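Local coordinates for Carboxylesterase/phospholipase family protein (Francisella tularensis subsp. tularensis, PDB 4F21) that probably hydrolyses carboxylic ester bonds as a serine hydrolase of the alpha/beta-hydrolase superfamily, in the carboxylesterase/phospholipase group, at residues A[32-37]-A[63-68]; A[26-31]-A[71-76]. One frame throughout, in Å; residues are numbered along the deposited sequence.

Interaction 1: A[32-37]-A[63-68]; sequences PAKQAR and SLDEIR
Glu-66 and Arg-37 carry the charged part of this contact. The guanidinium of Arg-37 grips the carboxylate side-on: NE meets Glu-66 OE1 at 2.9 Å and NH2 meets Glu-66 OE2 at 3.2 Å. Both oxygens lie close to the guanidinium plane, yet each is approached from above the carboxylate plane, the two flat groups being 44° apart. A bend at chi3 (61°) in an otherwise extended Arg-37 chain swings the guanidinium back to the acid. The same two residues are also joined through the backbone, Arg-37 N giving a 3.2 Å hydrogen bond to Glu-66 O, and Glu-66 CA makes a CA-H...O contact with Gln-35 O.

Segment 32-37 leads into strand 38-44 of the alpha/beta-hydrolase sheet, and 63-68 runs into the start of the parallel strand 67-72, so the contact lies where both strands begin, at the protein surface.

Asp-65 is covered mainly by Lys-34, whose extended chain runs across it with CD 3.6 Å from Asp-65 CB. The lysine NZ stops 4.1 Å from Asp-65 OD1, too far for a salt bridge, though the opposite charges probably attract. In the backbone, Lys-34 N makes a short but bent, weak hydrogen bond to Asp-65 O. Pro-32 CB lies 3.2 Å from that same Asp-65 O and also packs against Ile-67 N, while Ala-36 CB sits over one face of the Arg-68 guanidinium, which forms a salt bridge with Glu-31.

Interaction 2: A[26-31]-A[71-76]; sequences NYELME and FPHADI
Three backbone hydrogen bonds join Asn-26 and Glu-28 to Phe-71 and His-73. Glu-28 and Phe-71 are an antiparallel hydrogen-bonded pair: Phe-71 N reaches Glu-28 O at 2.9 Å, in the carbonyl plane, whereas Glu-28 N comes to Phe-71 O at the same 2.9 Å from 42° above its carbonyl plane. Two residues along, beyond the non-hydrogen-bonded pair Tyr-27 and Pro-72, His-73 N donates to Asn-26 O at 2.8 Å. Tyr-27 CA adds a CA-H...O contact with Phe-71 O. In this way strand 27-30, outermost in the sheet of the alpha/beta-hydrolase fold, is laid antiparallel against strand 67-72, whose other neighbour runs parallel to it.

Among the carbon contacts, Asn-26 CB sits almost centrally over one face of the His-73 imidazole, 3.4 Å from the centroid, a CH-pi contact, although the histidine is poorly ordered. Tyr-27 CB rests 3.5 Å from Pro-72 CA. With chi1 at 48°, CG of Tyr-27 lies between its own backbone N and carbonyl carbon, and the ring is carried off from the 71-76 segment. On the face carrying Glu-28 and Phe-71, the CB atoms of these two residues lie 3.8 Å apart. The phenyl ring itself goes on to meet Trp-42, while Pro-72, on the other face, packs on Leu-120 of helix 111-126.

The pairing thus rests on main-chain N-H and C=O groups, and its side-chain contacts are made largely by CB atoms and the His-73 ring.

The segments come in the order 26-31, 32-37, 63-68 and 71-76 along the chain, so interaction 2 encloses interaction 1. Their centres are 18 Å apart, and both use strand 67-72, interaction 1 at its start and interaction 2 at its end. That strand lies between 27-30 and 38-44 in the mixed sheet, so the chain leaves the edge strand, turns through 32-37 and enters 38-44 on the far side of 67-72. The two contacts touch directly where Arg-68 NH2 meets Glu-31 OE1 at 3.1 Å in a salt bridge. Together they join the antiparallel edge strand and the turn after it to the shared strand 67-72.

Interaction 1: A[32-37]-A[63-68]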
ATOM      1  N   PRO A  32      -2.025  -0.043 -20.962  1.00 55.08           N
ATOM      2  CA  PRO A  32      -0.991   0.888 -21.419  1.00 37.63           C
ATOM      3  C   PRO A  32      -0.989   1.042 -22.936  1.00 56.11           C
ATOM      4  O   PRO A  32      -1.547   0.199 -23.642  1.00 44.46           O
ATOM      5  CB  PRO A  32       0.302   0.221 -20.946  1.00 15.57           C
ATOM      6  CG  PRO A  32      -0.021  -1.227 -20.922  1.00 15.75           C
ATOM      7  CD  PRO A  32      -1.450  -1.315 -20.486  1.00 40.94           C
ATOM      8  N   ALA A  33      -0.369   2.115 -23.419  1.00 70.89           N
ATOM      9  CA  ALA A  33      -0.289   2.391 -24.848  1.00 58.83           C
ATOM     10  C   ALA A  33       0.447   1.279 -25.594  1.00 63.85           C
ATOM     11  O   ALA A  33      -0.069   0.730 -26.568  1.00 90.30           O
ATOM     12  CB  ALA A  33       0.378   3.737 -25.091  1.00 47.48           C
ATOM     13  N   LYS A  34       1.652   0.952 -25.136  1.00 30.66           N
ATOM     14  CA  LYS A  34       2.391  -0.173 -25.696  1.00 54.20           C
ATOM     15  C   LYS A  34       2.027  -1.439 -24.927  1.00 59.44           C
ATOM     16  O   LYS A  34       1.128  -1.422 -24.086  1.00 68.46           O
ATOM     17  CB  LYS A  34       3.902   0.076 -25.633  1.00 60.65           C
ATOM     18  CG  LYS A  34       4.370   1.305 -26.403  1.00 47.04           C
ATOM     19  CD  LYS A  34       5.880   1.467 -26.327  1.00 41.97           C
ATOM     20  CE  LYS A  34       6.343   2.700 -27.088  1.00 38.12           C
ATOM     21  NZ  LYS A  34       7.823   2.860 -27.028  1.00 40.74           N
ATOM     22  N   GLN A  35       2.724  -2.533 -25.216  1.00 44.20           N
ATOM     23  CA  GLN A  35       2.450  -3.809 -24.567  1.00 29.71           C
ATOM     24  C   GLN A  35       2.633  -3.716 -23.057  1.00 24.73           C
ATOM     25  O   GLN A  35       3.572  -3.086 -22.578  1.00 31.33           O
ATOM     26  CB  GLN A  35       3.358  -4.899 -25.135  1.00 27.02           C
ATOM     27  CG  GLN A  35       3.033  -6.291 -24.631  1.00 33.98           C
ATOM     28  CD  GLN A  35       4.093  -7.304 -25.007  1.00 77.01           C
ATOM     29  OE1 GLN A  35       5.290  -7.029 -24.918  1.00 89.96           O
ATOM     30  NE2 GLN A  35       3.658  -8.484 -25.434  1.00 86.32           N
ATOM     31  N   ALA A  36       1.729  -4.343 -22.311  1.00 39.32           N
ATOM     32  CA  ALA A  36       1.824  -4.356 -20.856  1.00 16.51           C
ATOM     33  C   ALA A  36       2.994  -5.217 -20.414  1.00 33.25           C
ATOM     34  O   ALA A  36       3.029  -6.417 -20.677  1.00 27.67           O
ATOM     35  CB  ALA A  36       0.533  -4.860 -20.235  1.00 16.64           C
ATOM     36  N   ARG A  37       3.957  -4.592 -19.748  1.00 42.73           N
ATOM     37  CA  ARG A  37       5.117  -5.300 -19.235  1.00 22.97           C
ATOM     38  C   ARG A  37       5.157  -5.134 -17.721  1.00 21.27           C
ATOM     39  O   ARG A  37       5.716  -5.965 -17.006  1.00 22.68           O
ATOM     40  CB  ARG A  37       6.398  -4.764 -19.885  1.00 23.44           C
ATOM     41  CG  ARG A  37       7.639  -5.625 -19.662  1.00 40.37           C
ATOM     42  CD  ARG A  37       8.701  -5.376 -20.732  1.00 43.69           C
ATOM     43  NE  ARG A  37       9.175  -3.993 -20.756  1.00 55.82           N
ATOM     44  CZ  ARG A  37      10.258  -3.559 -20.117  1.00 63.65           C
ATOM     45  NH1 ARG A  37      10.982  -4.398 -19.392  1.00 65.26           N
ATOM     46  NH2 ARG A  37      10.615  -2.284 -20.196  1.00 80.36           N
ATOM     47  N   SER A  63       7.189   7.090 -18.201  1.00 42.92           N
ATOM     48  CA  SER A  63       6.568   6.473 -19.368  1.00 52.80           C
ATOM     49  C   SER A  63       5.550   5.413 -18.956  1.00 69.69           C
ATOM     50  O   SER A  63       5.893   4.426 -18.307  1.00 80.88           O
ATOM     51  CB  SER A  63       7.626   5.876 -20.307  1.00 31.81           C
ATOM     52  OG  SER A  63       8.384   4.856 -19.678  1.00 30.50           O
ATOM     53  N   LEU A  64       4.292   5.638 -19.322  1.00 57.79           N
ATOM     54  CA  LEU A  64       3.233   4.679 -19.051  1.00 46.96           C
ATOM     55  C   LEU A  64       2.919   3.903 -20.320  1.00 34.26           C
ATOM     56  O   LEU A  64       1.814   3.390 -20.500  1.00 44.58           O
ATOM     57  CB  LEU A  64       1.984   5.381 -18.523  1.00 46.92           C
ATOM     58  CG  LEU A  64       2.169   6.135 -17.205  1.00 51.52           C
ATOM     59  CD1 LEU A  64       0.854   6.741 -16.758  1.00 60.60           C
ATOM     60  CD2 LEU A  64       2.745   5.230 -16.120  1.00 29.12           C
ATOM     61  N   ASP A  65       3.910   3.834 -21.201  1.00 30.38           N
ATOM     62  CA  ASP A  65       3.828   3.018 -22.401  1.00 31.10           C
ATOM     63  C   ASP A  65       3.620   1.544 -22.059  1.00 41.86           C
ATOM     64  O   ASP A  65       2.878   0.845 -22.742  1.00 59.59           O
ATOM     65  CB  ASP A  65       5.095   3.180 -23.242  1.00 17.61           C
ATOM     66  CG  ASP A  65       5.126   4.491 -24.003  1.00 69.65           C
ATOM     67  OD1 ASP A  65       6.202   5.123 -24.062  1.00 70.99           O
ATOM     68  OD2 ASP A  65       4.075   4.887 -24.549  1.00 62.17           O
ATOM     69  N   GLU A  66       4.268   1.077 -20.995  1.00 47.31           N
ATOM     70  CA  GLU A  66       4.248  -0.346 -20.665  1.00 44.26           C
ATOM     71  C   GLU A  66       3.764  -0.643 -19.248  1.00 45.96           C
ATOM     72  O   GLU A  66       4.234  -1.590 -18.619  1.00 51.72           O
ATOM     73  CB  GLU A  66       5.642  -0.946 -20.857  1.00 44.76           C
ATOM     74  CG  GLU A  66       6.271  -0.650 -22.203  1.00 42.04           C
ATOM     75  CD  GLU A  66       7.601  -1.350 -22.386  1.00 59.86           C
ATOM     76  OE1 GLU A  66       7.597  -2.556 -22.708  1.00 52.08           O
ATOM     77  OE2 GLU A  66       8.649  -0.693 -22.205  1.00 82.89           O
ATOM     78  N   ILE A  67       2.825   0.154 -18.748  1.00 42.45           N
ATOM     79  CA  ILE A  67       2.337  -0.029 -17.382  1.00 58.23           C
ATOM     80  C   ILE A  67       0.813  -0.157 -17.294  1.00 61.98           C
ATOM     81  O   ILE A  67       0.082   0.787 -17.595  1.00 70.25           O
ATOM     82  CB  ILE A  67       2.811   1.112 -16.453  1.00 42.49           C
ATOM     83  CG1 ILE A  67       4.338   1.169 -16.417  1.00 52.02           C
ATOM     84  CG2 ILE A  67       2.271   0.918 -15.050  1.00 34.91           C
ATOM     85  CD1 ILE A  67       4.887   2.259 -15.535  1.00 54.55           C
ATOM     86  N   ARG A  68       0.348  -1.335 -16.882  1.00 20.97           N
ATOM     87  CA  ARG A  68      -1.069  -1.570 -16.631  1.00 13.34           C
ATOM     88  C   ARG A  68      -1.433  -1.093 -15.234  1.00 30.22           C
ATOM     89  O   ARG A  68      -0.708  -1.351 -14.280  1.00 27.84           O
ATOM     90  CB  ARG A  68      -1.397  -3.058 -16.747  1.00 31.54           C
ATOM     91  CG  ARG A  68      -2.837  -3.400 -16.377  1.00 18.72           C
ATOM     92  CD  ARG A  68      -3.072  -4.902 -16.322  1.00 14.88           C
ATOM     93  NE  ARG A  68      -3.032  -5.522 -17.642  1.00 21.54           N
ATOM     94  CZ  ARG A  68      -2.011  -6.232 -18.107  1.00 23.28           C
ATOM     95  NH1 ARG A  68      -0.937  -6.410 -17.355  1.00 30.15           N
ATOM     96  NH2 ARG A  68      -2.064  -6.763 -19.322  1.00 15.20           N
TER

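Interaction 2: A[26-31]-A[71-76]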
ATOM      1  N   ASN A  26     -15.192  -5.546  -8.437  1.00 55.16           N
ATOM      2  CA  ASN A  26     -15.074  -4.613  -9.549  1.00 65.19           C
ATOM      3  C   ASN A  26     -13.751  -3.868  -9.479  1.00 64.49           C
ATOM      4  O   ASN A  26     -13.173  -3.724  -8.400  1.00 73.55           O
ATOM      5  CB  ASN A  26     -16.228  -3.611  -9.542  1.00 24.29           C
ATOM      6  CG  ASN A  26     -17.569  -4.268  -9.754  1.00 40.73           C
ATOM      7  OD1 ASN A  26     -17.650  -5.392 -10.246  1.00 52.39           O
ATOM      8  ND2 ASN A  26     -18.635  -3.570  -9.384  1.00 46.30           N
ATOM      9  N   TYR A  27     -13.277  -3.394 -10.626  1.00 62.11           N
ATOM     10  CA  TYR A  27     -12.036  -2.626 -10.676  1.00 65.72           C
ATOM     11  C   TYR A  27     -11.858  -1.838 -11.971  1.00 69.49           C
ATOM     12  O   TYR A  27     -12.228  -2.299 -13.052  1.00 82.68           O
ATOM     13  CB  TYR A  27     -10.825  -3.533 -10.436  1.00 65.88           C
ATOM     14  CG  TYR A  27     -10.807  -4.799 -11.256  1.00 68.83           C
ATOM     15  CD1 TYR A  27     -11.430  -5.954 -10.802  1.00 72.78           C
ATOM     16  CD2 TYR A  27     -10.148  -4.846 -12.477  1.00 88.52           C
ATOM     17  CE1 TYR A  27     -11.410  -7.118 -11.549  1.00 94.78           C
ATOM     18  CE2 TYR A  27     -10.120  -6.003 -13.231  1.00101.75           C
ATOM     19  CZ  TYR A  27     -10.752  -7.135 -12.763  1.00 89.15           C
ATOM     20  OH  TYR A  27     -10.722  -8.289 -13.511  1.00 56.46           O
ATOM     21  N   GLU A  28     -11.291  -0.643 -11.848  1.00 44.36           N
ATOM     22  CA  GLU A  28     -10.929   0.157 -13.009  1.00 36.46           C
ATOM     23  C   GLU A  28      -9.608  -0.339 -13.571  1.00 35.25           C
ATOM     24  O   GLU A  28      -8.643  -0.547 -12.836  1.00 24.71           O
ATOM     25  CB  GLU A  28     -10.812   1.635 -12.638  1.00 35.50           C
ATOM     26  CG  GLU A  28     -12.123   2.299 -12.257  1.00 47.62           C
ATOM     27  CD  GLU A  28     -12.952   2.711 -13.461  1.00 57.09           C
ATOM     28  OE1 GLU A  28     -12.979   1.965 -14.463  1.00 39.20           O
ATOM     29  OE2 GLU A  28     -13.576   3.791 -13.406  1.00 69.97           O
ATOM     30  N   LEU A  29      -9.561  -0.534 -14.881  1.00 43.15           N
ATOM     31  CA  LEU A  29      -8.362  -1.073 -15.496  1.00 41.53           C
ATOM     32  C   LEU A  29      -7.844  -0.152 -16.591  1.00 41.31           C
ATOM     33  O   LEU A  29      -8.562   0.169 -17.539  1.00 36.72           O
ATOM     34  CB  LEU A  29      -8.632  -2.479 -16.039  1.00 27.68           C
ATOM     35  CG  LEU A  29      -7.416  -3.387 -16.215  1.00 26.87           C
ATOM     36  CD1 LEU A  29      -7.804  -4.835 -15.982  1.00 33.39           C
ATOM     37  CD2 LEU A  29      -6.809  -3.212 -17.598  1.00 37.34           C
ATOM     38  N   MET A  30      -6.598   0.282 -16.442  1.00 54.60           N
ATOM     39  CA  MET A  30      -5.952   1.084 -17.474  1.00 70.17           C
ATOM     40  C   MET A  30      -4.938   0.248 -18.242  1.00 79.49           C
ATOM     41  O   MET A  30      -3.927  -0.187 -17.683  1.00 92.52           O
ATOM     42  CB  MET A  30      -5.269   2.315 -16.876  1.00 67.32           C
ATOM     43  CG  MET A  30      -6.219   3.422 -16.459  1.00 69.81           C
ATOM     44  SD  MET A  30      -5.337   4.930 -16.015  1.00 87.77           S
ATOM     45  CE  MET A  30      -6.696   5.994 -15.532  1.00188.30           C
ATOM     46  N   GLU A  31      -5.219   0.020 -19.520  1.00 52.65           N
ATOM     47  CA  GLU A  31      -4.304  -0.707 -20.383  1.00 50.05           C
ATOM     48  C   GLU A  31      -3.326   0.278 -21.009  1.00 52.51           C
ATOM     49  O   GLU A  31      -3.733   1.319 -21.522  1.00 34.95           O
ATOM     50  CB  GLU A  31      -5.076  -1.462 -21.465  1.00 64.91           C
ATOM     51  CG  GLU A  31      -4.375  -2.714 -21.961  1.00 67.50           C
ATOM     52  CD  GLU A  31      -4.182  -3.740 -20.862  1.00 64.79           C
ATOM     53  OE1 GLU A  31      -3.023  -4.131 -20.603  1.00 55.24           O
ATOM     54  OE2 GLU A  31      -5.192  -4.158 -20.258  1.00 71.37           O
ATOM     55  N   PHE A  71      -7.120  -0.644 -10.382  1.00 25.34           N
ATOM     56  CA  PHE A  71      -7.798   0.076  -9.305  1.00 36.16           C
ATOM     57  C   PHE A  71      -9.005  -0.698  -8.781  1.00 41.94           C
ATOM     58  O   PHE A  71     -10.132  -0.440  -9.205  1.00 40.12           O
ATOM     59  CB  PHE A  71      -8.284   1.443  -9.794  1.00 20.94           C
ATOM     60  CG  PHE A  71      -7.199   2.467  -9.936  1.00 26.14           C
ATOM     61  CD1 PHE A  71      -6.804   3.230  -8.853  1.00 15.28           C
ATOM     62  CD2 PHE A  71      -6.588   2.680 -11.160  1.00 29.97           C
ATOM     63  CE1 PHE A  71      -5.810   4.178  -8.980  1.00 45.12           C
ATOM     64  CE2 PHE A  71      -5.592   3.626 -11.296  1.00 33.67           C
ATOM     65  CZ  PHE A  71      -5.201   4.376 -10.203  1.00 49.96           C
ATOM     66  N   PRO A  72      -8.780  -1.642  -7.854  1.00 31.88           N
ATOM     67  CA  PRO A  72      -9.884  -2.416  -7.272  1.00 42.32           C
ATOM     68  C   PRO A  72     -10.873  -1.528  -6.523  1.00 68.16           C
ATOM     69  O   PRO A  72     -10.460  -0.549  -5.899  1.00 86.22           O
ATOM     70  CB  PRO A  72      -9.176  -3.355  -6.293  1.00 23.13           C
ATOM     71  CG  PRO A  72      -7.770  -3.427  -6.779  1.00 43.62           C
ATOM     72  CD  PRO A  72      -7.473  -2.073  -7.334  1.00 33.09           C
ATOM     73  N   HIS A  73     -12.159  -1.862  -6.591  1.00 63.29           N
ATOM     74  CA  HIS A  73     -13.184  -1.098  -5.885  1.00 88.52           C
ATOM     75  C   HIS A  73     -13.073  -1.317  -4.380  1.00 85.33           C
ATOM     76  O   HIS A  73     -12.585  -2.353  -3.929  1.00 76.07           O
ATOM     77  CB  HIS A  73     -14.586  -1.460  -6.383  1.00123.89           C
ATOM     78  CG  HIS A  73     -14.919  -0.884  -7.725  1.00160.54           C
ATOM     79  ND1 HIS A  73     -13.982  -0.730  -8.725  1.00174.88           N
ATOM     80  CD2 HIS A  73     -16.088  -0.428  -8.233  1.00173.71           C
ATOM     81  CE1 HIS A  73     -14.559  -0.202  -9.790  1.00179.79           C
ATOM     82  NE2 HIS A  73     -15.837  -0.009  -9.519  1.00180.03           N
ATOM     83  N   ALA A  74     -13.545  -0.341  -3.609  1.00117.37           N
ATOM     84  CA  ALA A  74     -13.316  -0.294  -2.162  1.00131.57           C
ATOM     85  C   ALA A  74     -13.872  -1.478  -1.365  1.00124.84           C
ATOM     86  O   ALA A  74     -13.647  -1.571  -0.158  1.00129.09           O
ATOM     87  CB  ALA A  74     -13.834   1.021  -1.587  1.00137.86           C
ATOM     88  N   ASP A  75     -14.592  -2.376  -2.030  1.00 96.76           N
ATOM     89  CA  ASP A  75     -15.127  -3.556  -1.363  1.00 81.10           C
ATOM     90  C   ASP A  75     -13.995  -4.515  -1.009  1.00 86.31           C
ATOM     91  O   ASP A  75     -14.137  -5.362  -0.127  1.00 85.21           O
ATOM     92  CB  ASP A  75     -16.157  -4.258  -2.248  1.00 76.56           C
ATOM     93  CG  ASP A  75     -16.913  -3.293  -3.139  1.00 75.47           C
ATOM     94  OD1 ASP A  75     -16.981  -2.094  -2.792  1.00 55.70           O
ATOM     95  OD2 ASP A  75     -17.438  -3.731  -4.184  1.00 85.19           O
ATOM     96  N   ILE A  76     -12.869  -4.369  -1.702  1.00 85.40           N
ATOM     97  CA  ILE A  76     -11.675  -5.159  -1.420  1.00 76.75           C
ATOM     98  C   ILE A  76     -11.096  -4.755  -0.063  1.00 64.09           C
ATOM     99  O   ILE A  76     -10.361  -5.517   0.565  1.00 58.87           O
ATOM    100  CB  ILE A  76     -10.615  -5.008  -2.545  1.00 34.55           C
ATOM    101  CG1 ILE A  76     -10.046  -6.370  -2.939  1.00 42.40           C
ATOM    102  CG2 ILE A  76      -9.506  -4.036  -2.147  1.00 17.19           C
ATOM    103  CD1 ILE A  76      -9.167  -6.337  -4.170  1.00 43.80           C
TER